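Local coordinates for bifunctional protein PutA (Bdellovibrio bacteriovorus, PDB 5UR2) that probably oxidises proline to glutamate in two steps, combining a flavin-dependent proline dehydrogenase and an NAD-dependent L-glutamate gamma-semialdehyde dehydrogenase in one chain, at residues Ala201-Ile206 against Asn814-Met819; Ile807-Ala812 against Ser849-Gly854; Lys887-Ala892 against Ile915-Glu920. One frame throughout, in Å; residues are numbered along the deposited sequence.

Overall arrangement
Interaction 1 joins the proline dehydrogenase part of the chain to the aldehyde dehydrogenase part, whereas interactions 2 and 3 lie within the latter. Interactions 1 and 2 are neighbours, their centres 13 Å apart, because both draw on the long loop between helices 790-806 and 825-841. Within that loop Tyr-818 N probably donates to Glu-808 O at 2.8 Å, and Met-819 packs on Ile-809. Interaction 3 stands apart, centred 34 Å from interaction 1 and 37 Å from interaction 2, with nearest atoms about 22 and 24 Å away. All three lie away from the flavin pocket and from the predicted catalytic residues Glu-746 and Cys-780.

Interaction 1: Ala201-Ile206 against Asn814-Met819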
loop_
_atom_site.group_PDB
_atom_site.type_symbol
_atom_site.label_atom_id
_atom_site.label_comp_id
_atom_site.label_asym_id
_atom_site.label_seq_id
_atom_site.Cartn_x
_atom_site.Cartn_y
_atom_site.Cartn_z
ATOM N N ALA B 201 27.145 -11.846 -37.781
ATOM C CA ALA B 201 27.576 -10.643 -38.469
ATOM C C ALA B 201 27.266 -10.674 -39.959
ATOM O O ALA B 201 27.343 -9.627 -40.607
ATOM C CB ALA B 201 29.068 -10.427 -38.261
ATOM N N LEU B 202 26.908 -11.832 -40.507
ATOM C CA LEU B 202 26.664 -11.981 -41.932
ATOM C C LEU B 202 25.210 -11.791 -42.338
ATOM O O LEU B 202 24.922 -11.800 -43.538
ATOM C CB LEU B 202 27.115 -13.358 -42.407
ATOM C CG LEU B 202 28.618 -13.525 -42.338
ATOM C CD1 LEU B 202 28.993 -14.986 -42.484
ATOM C CD2 LEU B 202 29.198 -12.700 -43.451
ATOM N N TYR B 203 24.290 -11.630 -41.395
ATOM C CA TYR B 203 22.879 -11.498 -41.745
ATOM C C TYR B 203 22.166 -10.792 -40.603
ATOM O O TYR B 203 22.320 -11.195 -39.447
ATOM C CB TYR B 203 22.252 -12.878 -42.006
ATOM C CG TYR B 203 20.755 -12.877 -42.335
ATOM C CD1 TYR B 203 20.212 -11.973 -43.241
ATOM C CD2 TYR B 203 19.893 -13.806 -41.747
ATOM C CE1 TYR B 203 18.846 -11.991 -43.550
ATOM C CE2 TYR B 203 18.528 -13.833 -42.050
ATOM C CZ TYR B 203 18.016 -12.918 -42.946
ATOM O OH TYR B 203 16.676 -12.938 -43.240
ATOM N N SER B 204 21.360 -9.774 -40.923
ATOM C CA SER B 204 20.771 -8.935 -39.885
ATOM C C SER B 204 19.364 -9.354 -39.463
ATOM O O SER B 204 18.844 -8.793 -38.489
ATOM C CB SER B 204 20.710 -7.473 -40.346
ATOM O OG SER B 204 19.635 -7.280 -41.257
ATOM N N GLN B 205 18.720 -10.288 -40.169
ATOM C CA GLN B 205 17.326 -10.625 -39.888
ATOM C C GLN B 205 17.133 -12.096 -39.521
ATOM O O GLN B 205 16.189 -12.753 -39.974
ATOM C CB GLN B 205 16.431 -10.247 -41.066
ATOM C CG GLN B 205 16.536 -8.775 -41.473
ATOM C CD GLN B 205 16.215 -7.797 -40.337
ATOM O OE1 GLN B 205 15.177 -7.892 -39.674
ATOM N NE2 GLN B 205 17.103 -6.839 -40.130
ATOM N N ILE B 206 18.000 -12.639 -38.673
ATOM C CA ILE B 206 17.781 -14.001 -38.197
ATOM C C ILE B 206 16.480 -14.065 -37.412
ATOM O O ILE B 206 16.223 -13.237 -36.530
ATOM C CB ILE B 206 18.974 -14.473 -37.360
ATOM C CG1 ILE B 206 20.209 -14.589 -38.257
ATOM C CG2 ILE B 206 18.644 -15.792 -36.667
ATOM C CD1 ILE B 206 21.496 -14.825 -37.479
ATOM N N ASN B 814 2.889 -15.768 -41.597
ATOM C CA ASN B 814 4.257 -16.099 -42.008
ATOM C C ASN B 814 5.234 -15.818 -40.871
ATOM O O ASN B 814 5.347 -14.666 -40.442
ATOM C CB ASN B 814 4.621 -15.287 -43.258
ATOM C CG ASN B 814 5.989 -15.660 -43.838
ATOM O OD1 ASN B 814 6.897 -16.095 -43.123
ATOM N ND2 ASN B 814 6.135 -15.484 -45.150
ATOM N N PRO B 815 5.971 -16.819 -40.372
ATOM C CA PRO B 815 6.874 -16.575 -39.236
ATOM C C PRO B 815 7.998 -15.593 -39.538
ATOM O O PRO B 815 8.644 -15.126 -38.595
ATOM C CB PRO B 815 7.432 -17.969 -38.909
ATOM C CG PRO B 815 7.335 -18.717 -40.219
ATOM C CD PRO B 815 6.065 -18.201 -40.876
ATOM N N LYS B 816 8.257 -15.272 -40.802
ATOM C CA LYS B 816 9.296 -14.309 -41.147
ATOM C C LYS B 816 8.815 -12.861 -41.055
ATOM O O LYS B 816 9.602 -11.943 -41.306
ATOM C CB LYS B 816 9.828 -14.597 -42.560
ATOM C CG LYS B 816 11.232 -14.073 -42.845
ATOM C CD LYS B 816 12.289 -14.780 -42.002
ATOM C CE LYS B 816 13.668 -14.176 -42.203
ATOM N NZ LYS B 816 13.759 -12.809 -41.617
ATOM N N ALA B 817 7.551 -12.621 -40.728
ATOM C CA ALA B 817 7.059 -11.249 -40.666
ATOM C C ALA B 817 7.732 -10.498 -39.517
ATOM O O ALA B 817 7.682 -10.946 -38.368
ATOM C CB ALA B 817 5.544 -11.244 -40.480
ATOM N N TYR B 818 8.383 -9.370 -39.821
ATOM C CA TYR B 818 8.695 -8.438 -38.743
ATOM C C TYR B 818 7.466 -7.599 -38.420
ATOM O O TYR B 818 7.057 -7.516 -37.264
ATOM C CB TYR B 818 9.880 -7.539 -39.097
ATOM C CG TYR B 818 10.399 -6.738 -37.922
ATOM C CD1 TYR B 818 9.777 -5.553 -37.516
ATOM C CD2 TYR B 818 11.504 -7.171 -37.206
ATOM C CE1 TYR B 818 10.260 -4.824 -36.433
ATOM C CE2 TYR B 818 11.992 -6.461 -36.131
ATOM C CZ TYR B 818 11.375 -5.300 -35.735
ATOM O OH TYR B 818 11.897 -4.614 -34.653
ATOM N N MET B 819 6.855 -6.982 -39.424
ATOM C CA MET B 819 5.541 -6.388 -39.255
ATOM C C MET B 819 4.552 -7.016 -40.232
ATOM O O MET B 819 4.930 -7.493 -41.314
ATOM C CB MET B 819 5.575 -4.859 -39.405
ATOM C CG MET B 819 6.419 -4.325 -40.517
ATOM S SD MET B 819 6.512 -2.508 -40.475
ATOM C CE MET B 819 4.900 -2.066 -41.106
#
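Lys-816 reaches across to the 201-206 loop with its ammonium group, and NZ donates to the backbone oxygen Gln-205 O at 2.9 Å. The nitrogen lies in the carbonyl plane, with a C=O...N angle of 148°. A second, weak bond runs from NZ to Tyr-203 OH at 3.3 Å, and a salt bridge to Glu-808 adds a third partner for this buried charge. The lysine chain, bent at chi2 (66°) and chi4 (69°), meets Tyr-203 coming from the opposite direction. At its base, Lys-816 N donates to Asn-814 OD1 at 2.8 Å, an Asx turn within the type I turn 814-817. One face of the Tyr-203 ring has Gln-205 N over its centre. Gln-205 folds back so that NE2 bonds Ser-204 OG at 2.8 Å. Its CB packs 3.7 Å from Lys-816 NZ, and its OE1 only grazes the Tyr-818 ring. The contact thus ties the loop following barrel strand 194-197 to the aldehyde dehydrogenase part. Tyr-203 touches helices 152-173 and 211-232, while Tyr-818 rests on helix 761-773.

Interaction 2: Ile807-Ala812 against Ser849-Gly854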
loop_
_atom_site.group_PDB
_atom_site.type_symbol
_atom_site.label_atom_id
_atom_site.label_comp_id
_atom_site.label_asym_id
_atom_site.label_seq_id
_atom_site.Cartn_x
_atom_site.Cartn_y
_atom_site.Cartn_z
ATOM N N ILE B 807 13.907 -4.775 -42.654
ATOM C CA ILE B 807 12.887 -5.574 -41.978
ATOM C C ILE B 807 11.806 -5.970 -42.974
ATOM O O ILE B 807 11.498 -5.240 -43.921
ATOM C CB ILE B 807 12.291 -4.854 -40.752
ATOM C CG1 ILE B 807 11.542 -3.597 -41.161
ATOM C CG2 ILE B 807 13.403 -4.528 -39.751
ATOM C CD1 ILE B 807 10.847 -2.937 -39.996
ATOM N N GLU B 808 11.228 -7.147 -42.756
ATOM C CA GLU B 808 10.328 -7.765 -43.718
ATOM C C GLU B 808 8.871 -7.603 -43.292
ATOM O O GLU B 808 8.536 -7.739 -42.113
ATOM C CB GLU B 808 10.668 -9.248 -43.890
ATOM C CG GLU B 808 12.124 -9.497 -44.268
ATOM C CD GLU B 808 12.387 -10.921 -44.727
ATOM O OE1 GLU B 808 11.608 -11.444 -45.561
ATOM O OE2 GLU B 808 13.362 -11.522 -44.229
ATOM N N ILE B 809 8.009 -7.326 -44.263
ATOM C CA ILE B 809 6.576 -7.148 -44.046
ATOM C C ILE B 809 5.862 -8.319 -44.714
ATOM O O ILE B 809 6.019 -8.539 -45.920
ATOM C CB ILE B 809 6.086 -5.807 -44.616
ATOM C CG1 ILE B 809 6.882 -4.633 -44.036
ATOM C CG2 ILE B 809 4.602 -5.623 -44.377
ATOM C CD1 ILE B 809 8.043 -4.180 -44.915
ATOM N N HIS B 810 5.097 -9.079 -43.943
ATOM C CA HIS B 810 4.418 -10.256 -44.461
ATOM C C HIS B 810 3.073 -10.420 -43.782
ATOM O O HIS B 810 2.841 -9.862 -42.700
ATOM C CB HIS B 810 5.229 -11.540 -44.231
ATOM C CG HIS B 810 6.521 -11.585 -44.965
ATOM N ND1 HIS B 810 6.593 -11.683 -46.339
ATOM C CD2 HIS B 810 7.798 -11.596 -44.517
ATOM C CE1 HIS B 810 7.861 -11.722 -46.707
ATOM N NE2 HIS B 810 8.614 -11.671 -45.620
ATOM N N PRO B 811 2.176 -11.226 -44.364
ATOM C CA PRO B 811 1.033 -11.723 -43.604
ATOM C C PRO B 811 1.500 -12.257 -42.262
ATOM O O PRO B 811 2.583 -12.839 -42.148
ATOM C CB PRO B 811 0.474 -12.841 -44.489
ATOM C CG PRO B 811 0.829 -12.425 -45.881
ATOM C CD PRO B 811 2.177 -11.726 -45.754
ATOM N N ALA B 812 0.689 -12.013 -41.234
ATOM C CA ALA B 812 1.108 -12.348 -39.877
ATOM C C ALA B 812 1.321 -13.849 -39.718
ATOM O O ALA B 812 2.141 -14.284 -38.903
ATOM C CB ALA B 812 0.072 -11.818 -38.875
ATOM N N SER B 849 8.686 -1.310 -48.921
ATOM C CA SER B 849 7.865 -2.013 -49.890
ATOM C C SER B 849 6.982 -3.021 -49.183
ATOM O O SER B 849 7.377 -3.613 -48.182
ATOM C CB SER B 849 8.748 -2.728 -50.912
ATOM O OG SER B 849 9.572 -1.791 -51.577
ATOM N N VAL B 850 5.773 -3.217 -49.704
ATOM C CA VAL B 850 4.788 -4.041 -48.997
ATOM C C VAL B 850 4.061 -4.927 -49.985
ATOM O O VAL B 850 3.799 -4.548 -51.135
ATOM C CB VAL B 850 3.757 -3.181 -48.237
ATOM C CG1 VAL B 850 4.422 -2.418 -47.102
ATOM C CG2 VAL B 850 3.044 -2.243 -49.220
ATOM N N PRO B 851 3.655 -6.108 -49.525
ATOM C CA PRO B 851 2.845 -6.999 -50.358
ATOM C C PRO B 851 1.409 -6.500 -50.461
ATOM O O PRO B 851 0.983 -5.573 -49.768
ATOM C CB PRO B 851 2.928 -8.329 -49.608
ATOM C CG PRO B 851 3.082 -7.917 -48.191
ATOM C CD PRO B 851 3.938 -6.693 -48.205
ATOM N N GLY B 852 0.657 -7.134 -51.363
ATOM C CA GLY B 852 -0.755 -6.867 -51.521
ATOM C C GLY B 852 -1.632 -7.865 -50.780
ATOM O O GLY B 852 -1.171 -8.720 -50.023
ATOM N N GLY B 853 -2.938 -7.735 -50.999
ATOM C CA GLY B 853 -3.890 -8.681 -50.466
ATOM C C GLY B 853 -4.406 -8.364 -49.081
ATOM O O GLY B 853 -5.332 -9.045 -48.619
ATOM N N GLY B 854 -3.829 -7.375 -48.401
ATOM C CA GLY B 854 -4.243 -7.006 -47.062
ATOM C C GLY B 854 -3.883 -5.570 -46.736
ATOM O O GLY B 854 -3.471 -4.798 -47.603
#
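Ile-809, which carries the contact with Ser-849, Val-850 and Pro-851, sits between Glu-808 and His-810, whose side chains are joined by a hydrogen bond from His-810 NE2 to Glu-808 OE1 of 3.0 Å. The bond is nearly straight (172° at the hydrogen) and leaves the imidazole in its ring plane, but it meets the carboxylate from above, 36° out of plane. Both side chains leave the backbone heading away from 849-854. The contact brings together two loops of the aldehyde dehydrogenase fold: the connection that follows helix 790-806, and the long loop joining antiparallel strands 843-847 and 860-863. No hydrogen bond links the two segments, so they meet through van der Waals packing at the surface.

Ile-809 points toward that long loop: CG2 serves Val-850 and Pro-851, while CD1 goes to Ser-849. CG2 lies 4.2 Å from Val-850 CG1 and 4.0 Å from Pro-851 CD, with the isoleucine crossing the proline at about a right angle. The other branch uses an unusual chi2 of 96°, away from the staggered values, and brings CD1 against the backbone at Ser-849. Beyond Pro-851 the chain runs into three glycines. Gly-853 pairs through its backbone with Ser-520, and Ala-812 N bonds Ser-518 OG, so both loops meet the loop between strands 511-516 and 523-528. The closest approaches are backbone in part: Ile-809 CD1 lies 3.4 Å from Ser-849 O, and Ile-809 O lies 3.6 Å from Pro-851 CD.

Interaction 3: Lys887-Ala892 against Ile915-Glu920; sequences KNLDQA and INRVKE
The terminal nitrogens of Arg-917, NH1 and NH2, converge on one oxygen, Asp-890 OD1, donating to it at 2.7 and 2.8 Å. The helices bearing them, 889-896 and 912-921, belong to successive beta-alpha-beta crossovers of the aldehyde dehydrogenase fold. OD1 lies near the guanidinium plane, but the carboxylate is turned 73° against it. NH2 meets the oxygen nearly along its C-O bond, while NH1 comes in on the syn side, tilted out of the carboxylate plane. Arg-917 NE has its own acceptor in Glu-921, so two acids share this guanidinium and probably offset its charge. Asn-888 OD1 caps helix 889-896 by accepting from Gln-891 N at 3.0 Å; in return Gln-891 OE1 takes Lys-887 N, just before the helix, at 2.7 Å. Farther along helix 912-921, Lys-919 NZ forms a salt bridge with Glu-972 of the second subunit. Leu-889 runs alongside the aliphatic part of Arg-917 in the opposite direction and crosses Val-918 at about a right angle. Its CG is trans to the backbone N (chi1 -170°), and it sends CD2 to Arg-917 CB at 4.1 Å and CD1 to Val-918 CG2, also at 4.1 Å.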
loop_
_atom_site.group_PDB
_atom_site.type_symbol
_atom_site.label_atom_id
_atom_site.label_comp_id
_atom_site.label_asym_id
_atom_site.label_seq_id
_atom_site.Cartn_x
_atom_site.Cartn_y
_atom_site.Cartn_z
ATOM N N LYS B 887 19.197 20.638 -30.902
ATOM C CA LYS B 887 20.536 21.208 -30.746
ATOM C C LYS B 887 21.247 20.633 -29.526
ATOM O O LYS B 887 22.464 20.440 -29.553
ATOM C CB LYS B 887 20.463 22.737 -30.663
ATOM N N ASN B 888 20.517 20.379 -28.443
ATOM C CA ASN B 888 21.110 19.890 -27.203
ATOM C C ASN B 888 20.008 19.248 -26.361
ATOM O O ASN B 888 18.835 19.218 -26.752
ATOM C CB ASN B 888 21.821 21.025 -26.459
ATOM C CG ASN B 888 20.923 22.249 -26.250
ATOM O OD1 ASN B 888 19.709 22.123 -26.061
ATOM N ND2 ASN B 888 21.524 23.441 -26.275
ATOM N N LEU B 889 20.387 18.757 -25.177
ATOM C CA LEU B 889 19.406 18.081 -24.329
ATOM C C LEU B 889 18.288 19.024 -23.899
ATOM O O LEU B 889 17.145 18.587 -23.725
ATOM C CB LEU B 889 20.086 17.463 -23.105
ATOM C CG LEU B 889 19.216 16.524 -22.249
ATOM C CD1 LEU B 889 18.682 15.327 -23.040
ATOM C CD2 LEU B 889 20.000 16.043 -21.050
ATOM N N ASP B 890 18.597 20.309 -23.706
ATOM C CA ASP B 890 17.565 21.297 -23.398
ATOM C C ASP B 890 16.435 21.264 -24.425
ATOM O O ASP B 890 15.257 21.124 -24.074
ATOM C CB ASP B 890 18.170 22.701 -23.343
ATOM C CG ASP B 890 18.839 23.006 -22.022
ATOM O OD1 ASP B 890 18.683 22.216 -21.065
ATOM O OD2 ASP B 890 19.508 24.061 -21.946
ATOM N N GLN B 891 16.784 21.426 -25.710
ATOM C CA GLN B 891 15.761 21.442 -26.751
ATOM C C GLN B 891 15.111 20.072 -26.904
ATOM O O GLN B 891 13.912 19.977 -27.198
ATOM C CB GLN B 891 16.358 21.904 -28.084
ATOM C CG GLN B 891 15.302 22.151 -29.162
ATOM C CD GLN B 891 15.884 22.569 -30.502
ATOM O OE1 GLN B 891 17.044 22.292 -30.810
ATOM N NE2 GLN B 891 15.075 23.245 -31.306
ATOM N N ALA B 892 15.886 19.002 -26.710
ATOM C CA ALA B 892 15.338 17.659 -26.847
ATOM C C ALA B 892 14.231 17.423 -25.832
ATOM O O ALA B 892 13.175 16.870 -26.164
ATOM C CB ALA B 892 16.448 16.620 -26.684
ATOM N N ILE B 915 21.247 11.446 -18.110
ATOM C CA ILE B 915 20.253 10.455 -17.710
ATOM C C ILE B 915 19.436 10.965 -16.530
ATOM O O ILE B 915 18.210 10.810 -16.493
ATOM C CB ILE B 915 20.933 9.105 -17.399
ATOM C CG1 ILE B 915 21.418 8.443 -18.691
ATOM C CG2 ILE B 915 19.969 8.151 -16.658
ATOM C CD1 ILE B 915 22.318 7.208 -18.488
ATOM N N ASN B 916 20.089 11.588 -15.549
ATOM C CA ASN B 916 19.325 12.113 -14.419
ATOM C C ASN B 916 18.388 13.246 -14.842
ATOM O O ASN B 916 17.253 13.325 -14.357
ATOM C CB ASN B 916 20.262 12.559 -13.300
ATOM C CG ASN B 916 20.834 11.380 -12.528
ATOM O OD1 ASN B 916 20.233 10.295 -12.481
ATOM N ND2 ASN B 916 21.991 11.583 -11.913
ATOM N N ARG B 917 18.831 14.125 -15.750
ATOM C CA ARG B 917 17.952 15.207 -16.210
ATOM C C ARG B 917 16.684 14.659 -16.849
ATOM O O ARG B 917 15.583 15.162 -16.592
ATOM C CB ARG B 917 18.672 16.119 -17.210
ATOM C CG ARG B 917 19.578 17.137 -16.587
ATOM C CD ARG B 917 19.870 18.242 -17.581
ATOM N NE ARG B 917 18.663 19.006 -17.921
ATOM C CZ ARG B 917 18.589 19.843 -18.951
ATOM N NH1 ARG B 917 19.643 20.012 -19.737
ATOM N NH2 ARG B 917 17.472 20.512 -19.196
ATOM N N VAL B 918 16.824 13.632 -17.691
ATOM C CA VAL B 918 15.671 13.020 -18.327
ATOM C C VAL B 918 14.758 12.419 -17.268
ATOM O O VAL B 918 13.527 12.530 -17.350
ATOM C CB VAL B 918 16.124 11.966 -19.361
ATOM C CG1 VAL B 918 14.915 11.167 -19.929
ATOM C CG2 VAL B 918 16.889 12.630 -20.504
ATOM N N LYS B 919 15.343 11.748 -16.271
ATOM C CA LYS B 919 14.533 11.184 -15.197
ATOM C C LYS B 919 13.719 12.260 -14.493
ATOM O O LYS B 919 12.545 12.053 -14.180
ATOM C CB LYS B 919 15.411 10.446 -14.196
ATOM C CG LYS B 919 15.833 9.056 -14.645
ATOM C CD LYS B 919 16.839 8.525 -13.639
ATOM C CE LYS B 919 17.352 7.153 -13.985
ATOM N NZ LYS B 919 18.522 6.841 -13.107
ATOM N N GLU B 920 14.318 13.418 -14.250
ATOM C CA GLU B 920 13.636 14.458 -13.494
ATOM C C GLU B 920 12.764 15.361 -14.353
ATOM O O GLU B 920 11.926 16.071 -13.796
ATOM C CB GLU B 920 14.644 15.330 -12.726
ATOM C CG GLU B 920 15.357 14.608 -11.582
#